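Local structure of AT-less polyketide synthase (Streptomyces platensis subsp. rosaceus, 4QYR) at residues V70-R82 / P594-P606. The protein probably catalyses condensation of acyl units on carrier proteins, as a ketosynthase domain of the modular AT-less polyketide synthase of isomigrastatin biosynthesis. Residues are numbered along the deposited sequence; the frame is centred on the assembly and turned at random.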
loop_
_atom_site.group_PDB
_atom_site.type_symbol
_atom_site.label_atom_id
_atom_site.label_comp_id
_atom_site.label_asym_id
_atom_site.label_seq_id
_atom_site.Cartn_x
_atom_site.Cartn_y
_atom_site.Cartn_z
ATOM N N VAL A 70 -12.174 -1.300 -23.463
ATOM C CA VAL A 70 -12.007 -0.813 -22.103
ATOM C C VAL A 70 -13.357 -0.542 -21.433
ATOM O O VAL A 70 -13.476 -0.516 -20.204
ATOM C CB VAL A 70 -11.116 0.475 -22.132
ATOM C CG1 VAL A 70 -11.756 1.638 -21.405
ATOM C CG2 VAL A 70 -9.704 0.171 -21.632
ATOM N N ASP A 71 -14.383 -0.360 -22.253
ATOM C CA ASP A 71 -15.715 -0.110 -21.738
ATOM C C ASP A 71 -16.490 -1.412 -21.586
ATOM O O ASP A 71 -17.667 -1.397 -21.217
ATOM C CB ASP A 71 -16.488 0.855 -22.647
ATOM C CG ASP A 71 -16.507 0.420 -24.103
ATOM O OD1 ASP A 71 -15.459 -0.032 -24.611
ATOM O OD2 ASP A 71 -17.577 0.547 -24.746
ATOM N N ARG A 72 -15.835 -2.537 -21.870
ATOM C CA ARG A 72 -16.528 -3.822 -21.873
ATOM C C ARG A 72 -16.266 -4.567 -20.574
ATOM O O ARG A 72 -15.189 -4.430 -19.981
ATOM C CB ARG A 72 -16.103 -4.653 -23.078
ATOM C CG ARG A 72 -16.052 -3.851 -24.339
ATOM C CD ARG A 72 -17.451 -3.619 -24.869
ATOM N NE ARG A 72 -17.516 -2.463 -25.755
ATOM C CZ ARG A 72 -18.356 -2.355 -26.777
ATOM N NH1 ARG A 72 -18.355 -1.255 -27.526
ATOM N NH2 ARG A 72 -19.185 -3.353 -27.054
ATOM N N PHE A 73 -17.253 -5.343 -20.129
ATOM C CA PHE A 73 -17.218 -5.974 -18.807
ATOM C C PHE A 73 -18.379 -6.932 -18.641
ATOM O O PHE A 73 -19.486 -6.646 -19.096
ATOM C CB PHE A 73 -17.273 -4.909 -17.712
ATOM C CG PHE A 73 -17.251 -5.454 -16.306
ATOM C CD1 PHE A 73 -16.235 -6.299 -15.891
ATOM C CD2 PHE A 73 -18.233 -5.081 -15.388
ATOM C CE1 PHE A 73 -16.194 -6.783 -14.589
ATOM C CE2 PHE A 73 -18.206 -5.567 -14.089
ATOM C CZ PHE A 73 -17.177 -6.427 -13.691
ATOM N N ASP A 74 -18.131 -8.066 -17.995
ATOM C CA ASP A 74 -19.180 -9.050 -17.758
ATOM C C ASP A 74 -19.703 -8.834 -16.350
ATOM O O ASP A 74 -19.212 -9.450 -15.402
ATOM C CB ASP A 74 -18.640 -10.463 -17.924
ATOM C CG ASP A 74 -19.716 -11.474 -18.192
ATOM O OD1 ASP A 74 -20.916 -11.146 -18.024
ATOM O OD2 ASP A 74 -19.349 -12.609 -18.578
ATOM N N ALA A 75 -20.683 -7.940 -16.206
ATOM C CA ALA A 75 -21.138 -7.535 -14.883
ATOM C C ALA A 75 -22.024 -8.605 -14.271
ATOM O O ALA A 75 -22.085 -8.729 -13.052
ATOM C CB ALA A 75 -21.867 -6.216 -14.945
ATOM N N ASP A 76 -22.700 -9.386 -15.104
ATOM C CA ASP A 76 -23.494 -10.494 -14.582
ATOM C C ASP A 76 -22.641 -11.590 -14.002
ATOM O O ASP A 76 -23.057 -12.287 -13.081
ATOM C CB ASP A 76 -24.383 -11.085 -15.663
ATOM C CG ASP A 76 -25.263 -10.061 -16.263
ATOM O OD1 ASP A 76 -26.442 -9.995 -15.855
ATOM O OD2 ASP A 76 -24.756 -9.294 -17.109
ATOM N N PHE A 77 -21.463 -11.767 -14.570
ATOM C CA PHE A 77 -20.548 -12.753 -14.059
ATOM C C PHE A 77 -20.281 -12.495 -12.572
ATOM O O PHE A 77 -20.222 -13.430 -11.774
ATOM C CB PHE A 77 -19.256 -12.730 -14.865
ATOM C CG PHE A 77 -18.300 -13.829 -14.511
ATOM C CD1 PHE A 77 -18.248 -14.980 -15.261
ATOM C CD2 PHE A 77 -17.457 -13.704 -13.428
ATOM C CE1 PHE A 77 -17.372 -15.979 -14.939
ATOM C CE2 PHE A 77 -16.593 -14.701 -13.100
ATOM C CZ PHE A 77 -16.548 -15.839 -13.852
ATOM N N PHE A 78 -20.168 -11.219 -12.206
ATOM C CA PHE A 78 -19.878 -10.819 -10.832
ATOM C C PHE A 78 -21.124 -10.316 -10.115
ATOM O O PHE A 78 -21.044 -9.756 -9.014
ATOM C CB PHE A 78 -18.787 -9.753 -10.830
ATOM C CG PHE A 78 -17.512 -10.206 -11.495
ATOM C CD1 PHE A 78 -16.541 -10.876 -10.774
ATOM C CD2 PHE A 78 -17.303 -9.996 -12.850
ATOM C CE1 PHE A 78 -15.380 -11.301 -11.379
ATOM C CE2 PHE A 78 -16.135 -10.427 -13.464
ATOM C CZ PHE A 78 -15.171 -11.070 -12.723
ATOM N N HIS A 79 -22.267 -10.512 -10.760
ATOM C CA HIS A 79 -23.558 -10.151 -10.193
ATOM C C HIS A 79 -23.610 -8.663 -9.818
ATOM O O HIS A 79 -23.608 -8.307 -8.641
ATOM C CB HIS A 79 -23.863 -11.044 -8.983
ATOM C CG HIS A 79 -23.711 -12.509 -9.266
ATOM N ND1 HIS A 79 -24.764 -13.300 -9.675
ATOM C CD2 HIS A 79 -22.630 -13.321 -9.203
ATOM C CE1 HIS A 79 -24.336 -14.540 -9.856
ATOM N NE2 HIS A 79 -23.046 -14.577 -9.576
ATOM N N LEU A 80 -23.652 -7.804 -10.833
ATOM C CA LEU A 80 -23.722 -6.368 -10.630
ATOM C C LEU A 80 -24.818 -5.682 -11.462
ATOM O O LEU A 80 -24.969 -5.947 -12.655
ATOM C CB LEU A 80 -22.382 -5.722 -10.952
ATOM C CG LEU A 80 -21.107 -6.204 -10.268
ATOM C CD1 LEU A 80 -19.877 -5.620 -10.975
ATOM C CD2 LEU A 80 -21.105 -5.806 -8.811
ATOM N N SER A 81 -25.574 -4.810 -10.795
ATOM C CA SER A 81 -26.419 -3.790 -11.405
ATOM C C SER A 81 -25.726 -3.223 -12.621
ATOM O O SER A 81 -24.504 -3.052 -12.593
ATOM C CB SER A 81 -26.655 -2.635 -10.416
ATOM O OG SER A 81 -26.587 -3.061 -9.054
ATOM N N ARG A 82 -26.457 -2.891 -13.679
ATOM C CA ARG A 82 -25.823 -2.099 -14.732
ATOM C C ARG A 82 -25.317 -0.785 -14.129
ATOM O O ARG A 82 -24.207 -0.338 -14.410
ATOM C CB ARG A 82 -26.769 -1.814 -15.899
ATOM C CG ARG A 82 -26.243 -0.689 -16.781
ATOM C CD ARG A 82 -26.902 -0.577 -18.130
ATOM N NE ARG A 82 -26.590 -1.696 -19.012
ATOM C CZ ARG A 82 -25.489 -1.791 -19.750
ATOM N NH1 ARG A 82 -24.563 -0.841 -19.709
ATOM N NH2 ARG A 82 -25.304 -2.851 -20.521
ATOM N N PRO A 594 -7.663 -22.337 -22.236
ATOM C CA PRO A 594 -8.116 -20.948 -22.378
ATOM C C PRO A 594 -8.997 -20.521 -21.207
ATOM O O PRO A 594 -9.640 -21.385 -20.590
ATOM C CB PRO A 594 -8.914 -20.961 -23.686
ATOM C CG PRO A 594 -8.589 -22.256 -24.345
ATOM C CD PRO A 594 -8.303 -23.206 -23.234
ATOM N N ALA A 595 -9.015 -19.222 -20.903
ATOM C CA ALA A 595 -9.821 -18.726 -19.793
ATOM C C ALA A 595 -11.283 -18.462 -20.209
ATOM O O ALA A 595 -11.646 -18.581 -21.392
ATOM C CB ALA A 595 -9.210 -17.475 -19.221
ATOM N N TYR A 596 -12.106 -18.099 -19.224
ATOM C CA TYR A 596 -13.525 -17.814 -19.438
ATOM C C TYR A 596 -13.748 -16.721 -20.489
ATOM O O TYR A 596 -13.107 -15.672 -20.433
ATOM C CB TYR A 596 -14.182 -17.396 -18.113
ATOM C CG TYR A 596 -15.693 -17.331 -18.171
ATOM C CD1 TYR A 596 -16.457 -18.485 -18.045
ATOM C CD2 TYR A 596 -16.356 -16.126 -18.371
ATOM C CE1 TYR A 596 -17.840 -18.444 -18.109
ATOM C CE2 TYR A 596 -17.739 -16.079 -18.449
ATOM C CZ TYR A 596 -18.476 -17.241 -18.310
ATOM O OH TYR A 596 -19.848 -17.218 -18.372
ATOM N N PRO A 597 -14.680 -16.949 -21.429
ATOM C CA PRO A 597 -15.006 -15.960 -22.463
ATOM C C PRO A 597 -15.958 -14.853 -21.972
ATOM O O PRO A 597 -17.114 -14.790 -22.401
ATOM C CB PRO A 597 -15.680 -16.808 -23.537
ATOM C CG PRO A 597 -16.365 -17.852 -22.760
ATOM C CD PRO A 597 -15.531 -18.143 -21.540
ATOM N N PHE A 598 -15.472 -13.984 -21.096
ATOM C CA PHE A 598 -16.317 -12.949 -20.520
ATOM C C PHE A 598 -17.124 -12.206 -21.573
ATOM O O PHE A 598 -16.580 -11.854 -22.611
ATOM C CB PHE A 598 -15.482 -11.941 -19.749
ATOM C CG PHE A 598 -14.747 -12.513 -18.582
ATOM C CD1 PHE A 598 -15.392 -12.727 -17.372
ATOM C CD2 PHE A 598 -13.395 -12.784 -18.670
ATOM C CE1 PHE A 598 -14.699 -13.231 -16.261
ATOM C CE2 PHE A 598 -12.703 -13.284 -17.571
ATOM C CZ PHE A 598 -13.359 -13.510 -16.366
ATOM N N ALA A 599 -18.413 -11.985 -21.302
ATOM C CA ALA A 599 -19.286 -11.209 -22.187
ATOM C C ALA A 599 -18.758 -9.794 -22.433
ATOM O O ALA A 599 -18.103 -9.210 -21.572
ATOM C CB ALA A 599 -20.679 -11.142 -21.621
ATOM N N CYS A 600 -19.047 -9.258 -23.615
ATOM C CA CYS A 600 -18.559 -7.944 -24.029
ATOM C C CYS A 600 -19.651 -6.887 -23.916
ATOM O O CYS A 600 -19.936 -6.175 -24.886
ATOM C CB CYS A 600 -18.033 -7.986 -25.476
ATOM S SG CYS A 600 -16.496 -8.927 -25.740
ATOM N N ASP A 601 -20.264 -6.791 -22.740
ATOM C CA ASP A 601 -21.314 -5.806 -22.514
ATOM C C ASP A 601 -20.680 -4.440 -22.291
ATOM O O ASP A 601 -19.617 -4.346 -21.691
ATOM C CB ASP A 601 -22.192 -6.201 -21.320
ATOM C CG ASP A 601 -22.914 -7.543 -21.524
ATOM O OD1 ASP A 601 -23.472 -7.799 -22.629
ATOM O OD2 ASP A 601 -22.933 -8.338 -20.559
ATOM N N ARG A 602 -21.323 -3.384 -22.777
ATOM C CA ARG A 602 -20.782 -2.031 -22.635
ATOM C C ARG A 602 -21.254 -1.315 -21.361
ATOM O O ARG A 602 -22.450 -1.116 -21.146
ATOM C CB ARG A 602 -21.148 -1.186 -23.853
ATOM C CG ARG A 602 -20.709 0.254 -23.720
ATOM C CD ARG A 602 -21.549 1.185 -24.575
ATOM N NE ARG A 602 -21.353 2.612 -24.290
ATOM C CZ ARG A 602 -20.218 3.281 -24.478
ATOM N NH1 ARG A 602 -19.131 2.658 -24.929
ATOM N NH2 ARG A 602 -20.166 4.579 -24.207
ATOM N N TYR A 603 -20.311 -0.916 -20.515
ATOM C CA TYR A 603 -20.645 -0.128 -19.326
ATOM C C TYR A 603 -19.786 1.122 -19.284
ATOM O O TYR A 603 -18.592 1.065 -18.964
ATOM C CB TYR A 603 -20.469 -0.946 -18.040
ATOM C CG TYR A 603 -21.388 -2.140 -17.965
ATOM C CD1 TYR A 603 -22.651 -2.031 -17.397
ATOM C CD2 TYR A 603 -21.002 -3.371 -18.478
ATOM C CE1 TYR A 603 -23.502 -3.116 -17.329
ATOM C CE2 TYR A 603 -21.851 -4.465 -18.422
ATOM C CZ TYR A 603 -23.103 -4.335 -17.847
ATOM O OH TYR A 603 -23.960 -5.421 -17.790
ATOM N N TRP A 604 -20.395 2.250 -19.630
ATOM C CA TRP A 604 -19.685 3.516 -19.628
ATOM C C TRP A 604 -20.423 4.549 -18.773
ATOM O O TRP A 604 -21.312 4.209 -17.985
ATOM C CB TRP A 604 -19.497 4.020 -21.064
ATOM C CG TRP A 604 -18.333 4.961 -21.240
ATOM C CD1 TRP A 604 -18.383 6.266 -21.649
ATOM C CD2 TRP A 604 -16.953 4.675 -20.982
ATOM N NE1 TRP A 604 -17.117 6.804 -21.671
ATOM C CE2 TRP A 604 -16.222 5.849 -21.264
ATOM C CE3 TRP A 604 -16.262 3.541 -20.523
ATOM C CZ2 TRP A 604 -14.838 5.919 -21.112
ATOM C CZ3 TRP A 604 -14.887 3.608 -20.381
ATOM C CH2 TRP A 604 -14.190 4.789 -20.674
ATOM N N VAL A 605 -20.031 5.808 -18.920
ATOM C CA VAL A 605 -20.612 6.899 -18.159
ATOM C C VAL A 605 -22.103 7.028 -18.453
ATOM O O VAL A 605 -22.510 7.078 -19.616
ATOM C CB VAL A 605 -19.884 8.220 -18.472
ATOM C CG1 VAL A 605 -20.551 9.398 -17.767
ATOM C CG2 VAL A 605 -18.409 8.105 -18.091
ATOM N N PRO A 606 -22.924 7.064 -17.392
ATOM C CA PRO A 606 -24.379 7.194 -17.509
ATOM C C PRO A 606 -24.825 8.573 -17.980
ATOM O O PRO A 606 -24.054 9.531 -17.931
ATOM C CB PRO A 606 -24.870 6.922 -16.081
ATOM C CG PRO A 606 -23.744 7.269 -15.226
ATOM C CD PRO A 606 -22.505 6.905 -15.992
#
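The guanidinium of Arg82 lies flat on the ring of Tyr603, planes 16° apart, while its NH1 donates within its own plane to the backbone O of Arg602 at 2.6 Å. Arginine suits the place, because its flat, multiply donating cation can stack through a face while bonding at an edge; a bend at chi3 (-68°) turns the group over the ring, and Glu86 pairs with the same NH1. Ala75 CB, a small methyl, comes within 3.7 Å of Tyr603 CZ. Next to this stack the chains pair briefly as antiparallel strands at 72-73 and 601-602, with Tyr603 N bonded to Asp71 O at 2.8 Å. Asp71 OD2 forms salt bridges with Arg72 NE and with NH1 of the extended Arg602, though their hydrogen bonds are weak. Farther along, the short carboxylate of Asp74 accepts Ala599 N at 2.9 Å from above its plane. Phe77 receives the edge of Phe598 on its face, centroids 5.0 Å apart, and packs obliquely against Tyr596. Glu97 of helix 90-106 accepts Asp74 N and touches Phe598, joining the C-terminal tail to the ketosynthase; the chemistry implies an aromatic anchor at one end and charge pairing, probably weakened by solvent, at the other.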